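Local coordinates for protein acyl-coenzyme A oxidase 3 (PDB 5YS9) that oxidises acyl-CoA to trans-2-enoyl-CoA with FAD and molecular oxygen, releasing hydrogen peroxide in peroxisomal fatty acid beta-oxidation, at residues V307-I321 and L359-Q373. Sequence-based numbering, arbitrary orientation.
Sequences VTMIADSFFVSQRFI and LAFTYAMKMAADQSQ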
# COMPACT_ATOMS: atom_id res chain seq x y z
N VAL A 307 21.39 -5.18 -7.46
CA VAL A 307 21.95 -5.29 -6.11
C VAL A 307 21.70 -3.97 -5.36
O VAL A 307 21.39 -4.00 -4.15
CB VAL A 307 23.46 -5.62 -6.11
CG1 VAL A 307 24.05 -5.57 -4.70
CG2 VAL A 307 23.74 -7.00 -6.73
N THR A 308 21.87 -2.85 -6.07
CA THR A 308 21.57 -1.51 -5.56
C THR A 308 20.13 -1.38 -5.04
O THR A 308 19.90 -0.82 -3.97
CB THR A 308 21.89 -0.41 -6.60
OG1 THR A 308 23.31 -0.30 -6.73
CG2 THR A 308 21.38 0.99 -6.16
N MET A 309 19.18 -1.95 -5.76
CA MET A 309 17.77 -1.86 -5.40
C MET A 309 17.39 -2.77 -4.22
O MET A 309 16.44 -2.48 -3.42
CB MET A 309 16.93 -2.20 -6.60
CG MET A 309 17.24 -1.31 -7.77
SD MET A 309 15.90 -1.31 -8.94
CE MET A 309 14.80 -0.21 -8.09
N ILE A 310 18.12 -3.87 -4.14
CA ILE A 310 17.95 -4.81 -3.05
C ILE A 310 18.43 -4.14 -1.79
O ILE A 310 17.73 -4.20 -0.80
CB ILE A 310 18.70 -6.13 -3.29
CG1 ILE A 310 18.10 -6.85 -4.49
CG2 ILE A 310 18.58 -7.05 -2.08
CD1 ILE A 310 19.10 -7.75 -5.18
N ALA A 311 19.62 -3.52 -1.85
CA ALA A 311 20.13 -2.66 -0.79
C ALA A 311 19.21 -1.45 -0.44
O ALA A 311 18.98 -1.20 0.72
CB ALA A 311 21.54 -2.19 -1.12
N ASP A 312 18.70 -0.72 -1.44
CA ASP A 312 17.72 0.36 -1.20
C ASP A 312 16.54 -0.15 -0.37
O ASP A 312 16.02 0.59 0.45
CB ASP A 312 17.13 0.93 -2.53
CG ASP A 312 18.13 1.77 -3.33
OD1 ASP A 312 19.17 2.14 -2.76
OD2 ASP A 312 17.89 2.07 -4.55
N SER A 313 16.10 -1.39 -0.61
CA SER A 313 14.97 -1.94 0.13
C SER A 313 15.34 -2.02 1.62
O SER A 313 14.50 -1.75 2.53
CB SER A 313 14.52 -3.29 -0.43
OG SER A 313 14.02 -3.16 -1.76
N PHE A 314 16.60 -2.36 1.86
CA PHE A 314 17.11 -2.35 3.20
C PHE A 314 17.14 -0.95 3.80
O PHE A 314 16.59 -0.70 4.88
CB PHE A 314 18.52 -2.96 3.27
CG PHE A 314 19.25 -2.61 4.53
CD1 PHE A 314 18.88 -3.20 5.71
CD2 PHE A 314 20.24 -1.63 4.52
CE1 PHE A 314 19.53 -2.88 6.89
CE2 PHE A 314 20.90 -1.29 5.71
CZ PHE A 314 20.55 -1.93 6.89
N PHE A 315 17.83 -0.07 3.09
CA PHE A 315 18.02 1.28 3.51
C PHE A 315 16.74 2.03 3.87
O PHE A 315 16.75 2.81 4.81
CB PHE A 315 18.80 2.05 2.44
CG PHE A 315 20.28 1.78 2.46
CD1 PHE A 315 21.03 2.03 3.62
CD2 PHE A 315 20.93 1.27 1.34
CE1 PHE A 315 22.40 1.81 3.63
CE2 PHE A 315 22.30 1.02 1.34
CZ PHE A 315 23.04 1.29 2.48
N VAL A 316 15.65 1.82 3.13
CA VAL A 316 14.36 2.41 3.46
C VAL A 316 13.67 1.66 4.59
O VAL A 316 13.16 2.27 5.50
CB VAL A 316 13.42 2.56 2.23
CG1 VAL A 316 12.04 3.13 2.60
CG2 VAL A 316 14.07 3.49 1.25
N SER A 317 13.60 0.34 4.50
CA SER A 317 12.86 -0.44 5.47
C SER A 317 13.29 -0.22 6.93
O SER A 317 12.43 -0.14 7.80
CB SER A 317 12.95 -1.94 5.16
OG SER A 317 12.21 -2.23 4.00
N GLN A 318 14.60 -0.15 7.16
CA GLN A 318 15.17 0.02 8.50
C GLN A 318 14.64 1.27 9.24
O GLN A 318 14.54 1.30 10.49
CB GLN A 318 16.70 0.07 8.42
CG GLN A 318 17.23 1.22 7.57
CD GLN A 318 18.75 1.39 7.60
OE1 GLN A 318 19.45 0.75 8.34
NE2 GLN A 318 19.24 2.29 6.80
N ARG A 319 14.31 2.29 8.47
CA ARG A 319 13.82 3.54 9.01
C ARG A 319 12.44 3.30 9.64
O ARG A 319 12.20 3.64 10.80
CB ARG A 319 13.75 4.57 7.90
CG ARG A 319 13.47 6.01 8.33
CD ARG A 319 13.14 6.88 7.10
NE ARG A 319 12.22 7.97 7.44
CZ ARG A 319 11.58 8.75 6.58
NH1 ARG A 319 11.71 8.58 5.27
NH2 ARG A 319 10.78 9.70 7.05
N PHE A 320 11.53 2.79 8.84
CA PHE A 320 10.17 2.54 9.27
C PHE A 320 9.98 1.45 10.30
O PHE A 320 9.18 1.58 11.20
CB PHE A 320 9.25 2.49 8.06
CG PHE A 320 9.28 3.77 7.30
CD1 PHE A 320 8.57 4.85 7.77
CD2 PHE A 320 10.09 3.93 6.22
CE1 PHE A 320 8.63 6.05 7.11
CE2 PHE A 320 10.16 5.12 5.56
CZ PHE A 320 9.43 6.19 6.01
N ILE A 321 10.74 0.39 10.17
CA ILE A 321 10.75 -0.64 11.17
C ILE A 321 11.28 -0.08 12.48
O ILE A 321 10.82 -0.45 13.53
CB ILE A 321 11.48 -1.92 10.72
CG1 ILE A 321 11.04 -3.10 11.58
CG2 ILE A 321 12.97 -1.78 10.83
CD1 ILE A 321 9.61 -3.50 11.41
N LEU A 359 11.39 -6.93 10.90
CA LEU A 359 12.72 -6.55 11.37
C LEU A 359 13.70 -7.62 10.92
O LEU A 359 14.77 -7.30 10.48
CB LEU A 359 12.75 -6.39 12.91
CG LEU A 359 14.16 -6.24 13.52
CD1 LEU A 359 14.72 -4.87 13.21
CD2 LEU A 359 14.26 -6.55 15.03
N ALA A 360 13.33 -8.88 11.05
CA ALA A 360 14.17 -9.95 10.56
C ALA A 360 14.31 -9.88 9.05
O ALA A 360 15.38 -10.05 8.52
CB ALA A 360 13.60 -11.28 11.00
N PHE A 361 13.21 -9.59 8.37
CA PHE A 361 13.20 -9.49 6.93
C PHE A 361 14.11 -8.39 6.44
O PHE A 361 14.78 -8.55 5.44
CB PHE A 361 11.78 -9.21 6.47
CG PHE A 361 11.42 -9.85 5.17
CD1 PHE A 361 12.28 -9.79 4.10
CD2 PHE A 361 10.22 -10.49 5.01
CE1 PHE A 361 11.95 -10.36 2.91
CE2 PHE A 361 9.88 -11.06 3.82
CZ PHE A 361 10.74 -11.00 2.77
N THR A 362 14.12 -7.26 7.12
CA THR A 362 14.98 -6.16 6.69
C THR A 362 16.46 -6.48 6.80
O THR A 362 17.20 -6.16 5.90
CB THR A 362 14.55 -4.76 7.22
OG1 THR A 362 15.67 -4.05 7.73
CG2 THR A 362 13.48 -4.86 8.25
N TYR A 363 16.87 -7.16 7.85
CA TYR A 363 18.26 -7.60 7.98
C TYR A 363 18.60 -8.54 6.85
O TYR A 363 19.67 -8.48 6.29
CB TYR A 363 18.46 -8.35 9.29
CG TYR A 363 18.91 -7.53 10.47
CD1 TYR A 363 18.13 -6.48 10.95
CD2 TYR A 363 20.09 -7.81 11.13
CE1 TYR A 363 18.54 -5.74 12.03
CE2 TYR A 363 20.49 -7.07 12.21
CZ TYR A 363 19.71 -6.04 12.65
OH TYR A 363 20.11 -5.30 13.73
N ALA A 364 17.66 -9.42 6.54
CA ALA A 364 17.79 -10.42 5.50
C ALA A 364 17.96 -9.80 4.12
O ALA A 364 18.71 -10.30 3.30
CB ALA A 364 16.61 -11.36 5.51
N MET A 365 17.22 -8.74 3.86
CA MET A 365 17.38 -8.02 2.63
C MET A 365 18.83 -7.58 2.48
O MET A 365 19.46 -7.86 1.47
CB MET A 365 16.48 -6.81 2.56
CG MET A 365 15.03 -7.10 2.16
SD MET A 365 14.00 -5.72 2.67
CE MET A 365 12.61 -6.19 1.74
N LYS A 366 19.40 -6.94 3.49
CA LYS A 366 20.81 -6.55 3.38
C LYS A 366 21.78 -7.75 3.10
O LYS A 366 22.65 -7.67 2.25
CB LYS A 366 21.24 -5.71 4.61
CG LYS A 366 22.54 -4.94 4.49
CD LYS A 366 22.60 -4.02 3.24
CE LYS A 366 23.78 -3.04 3.29
NZ LYS A 366 25.05 -3.78 3.60
N MET A 367 21.60 -8.88 3.79
CA MET A 367 22.46 -10.04 3.57
C MET A 367 22.35 -10.57 2.13
O MET A 367 23.35 -11.00 1.57
CB MET A 367 22.15 -11.16 4.58
CG MET A 367 22.43 -10.79 6.04
SD MET A 367 24.06 -10.05 6.17
CE MET A 367 23.77 -8.28 6.32
N ALA A 368 21.17 -10.51 1.54
CA ALA A 368 21.03 -10.92 0.14
C ALA A 368 21.69 -9.95 -0.87
O ALA A 368 22.25 -10.34 -1.87
CB ALA A 368 19.58 -11.15 -0.19
N ALA A 369 21.64 -8.67 -0.60
CA ALA A 369 22.44 -7.71 -1.34
C ALA A 369 23.94 -7.95 -1.23
O ALA A 369 24.66 -7.76 -2.20
CB ALA A 369 22.12 -6.29 -0.87
N ASP A 370 24.41 -8.27 -0.04
CA ASP A 370 25.83 -8.47 0.25
C ASP A 370 26.28 -9.77 -0.37
O ASP A 370 27.27 -9.79 -1.06
CB ASP A 370 26.12 -8.47 1.76
CG ASP A 370 26.05 -7.05 2.41
OD1 ASP A 370 25.79 -6.03 1.72
OD2 ASP A 370 26.27 -6.94 3.63
N GLN A 371 25.53 -10.86 -0.15
CA GLN A 371 25.84 -12.16 -0.73
C GLN A 371 25.90 -12.10 -2.25
O GLN A 371 26.74 -12.76 -2.89
CB GLN A 371 24.83 -13.19 -0.27
CG GLN A 371 25.03 -14.64 -0.78
CD GLN A 371 26.06 -15.46 0.01
OE1 GLN A 371 25.78 -16.60 0.38
NE2 GLN A 371 27.26 -14.90 0.26
N SER A 372 25.02 -11.30 -2.85
CA SER A 372 25.00 -11.17 -4.31
C SER A 372 26.20 -10.42 -4.85
O SER A 372 26.74 -10.79 -5.91
CB SER A 372 23.74 -10.48 -4.78
OG SER A 372 22.65 -11.34 -4.64
N GLN A 373 26.58 -9.34 -4.17
CA GLN A 373 27.73 -8.53 -4.58
C GLN A 373 29.04 -9.32 -4.41
O GLN A 373 29.93 -9.23 -5.25
CB GLN A 373 27.78 -7.19 -3.82
CG GLN A 373 28.92 -6.23 -4.20
CD GLN A 373 28.92 -5.74 -5.67
OE1 GLN A 373 27.86 -5.47 -6.28
NE2 GLN A 373 30.12 -5.61 -6.24
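Helix segments 307-321 and 359-373 run antiparallel, their axes 8.1 Å apart at closest approach and 155° between N-to-C directions; the nearest CA atoms are those of Val307 and Ala369, Phe314 and Thr362, and Ile321 and Leu359. No hydrogen bond crosses the interface. Lys366 lays its aliphatic chain over one face of Phe314, a CH-pi contact with CB 3.9 Å from the ring centroid, while Phe314 CD1 meets Thr362 O edge-on at 3.4 Å. A chi1 of 163° swings the Phe314 ring, CG anti to the backbone N, against both partners. Replacing Phe314 by alanine would probably leave the Lys366 methylenes without the ring they lie on and open a gap beside Thr362. Lys366 NZ turns off to a salt bridge with Asp370 OD1 (3.0 Å) and a hydrogen bond to Leu45 O. Thr362 is a knob among Phe314, Ser317, Gln318 and Ile321, its CB 3.8 Å from Ser317 CB. The small side chain of Ala369 suits the close approach here: its CB meets Ile310 CG2 at 3.8 Å and also touches Ala311 CB. This buried pair belongs to the C-alpha1 helical domain. Helix 391-428 packs on both segments through Leu411, Thr418 and Cys419, helix 441-448 meets 307-321, and helix 547-573 meets 359-373.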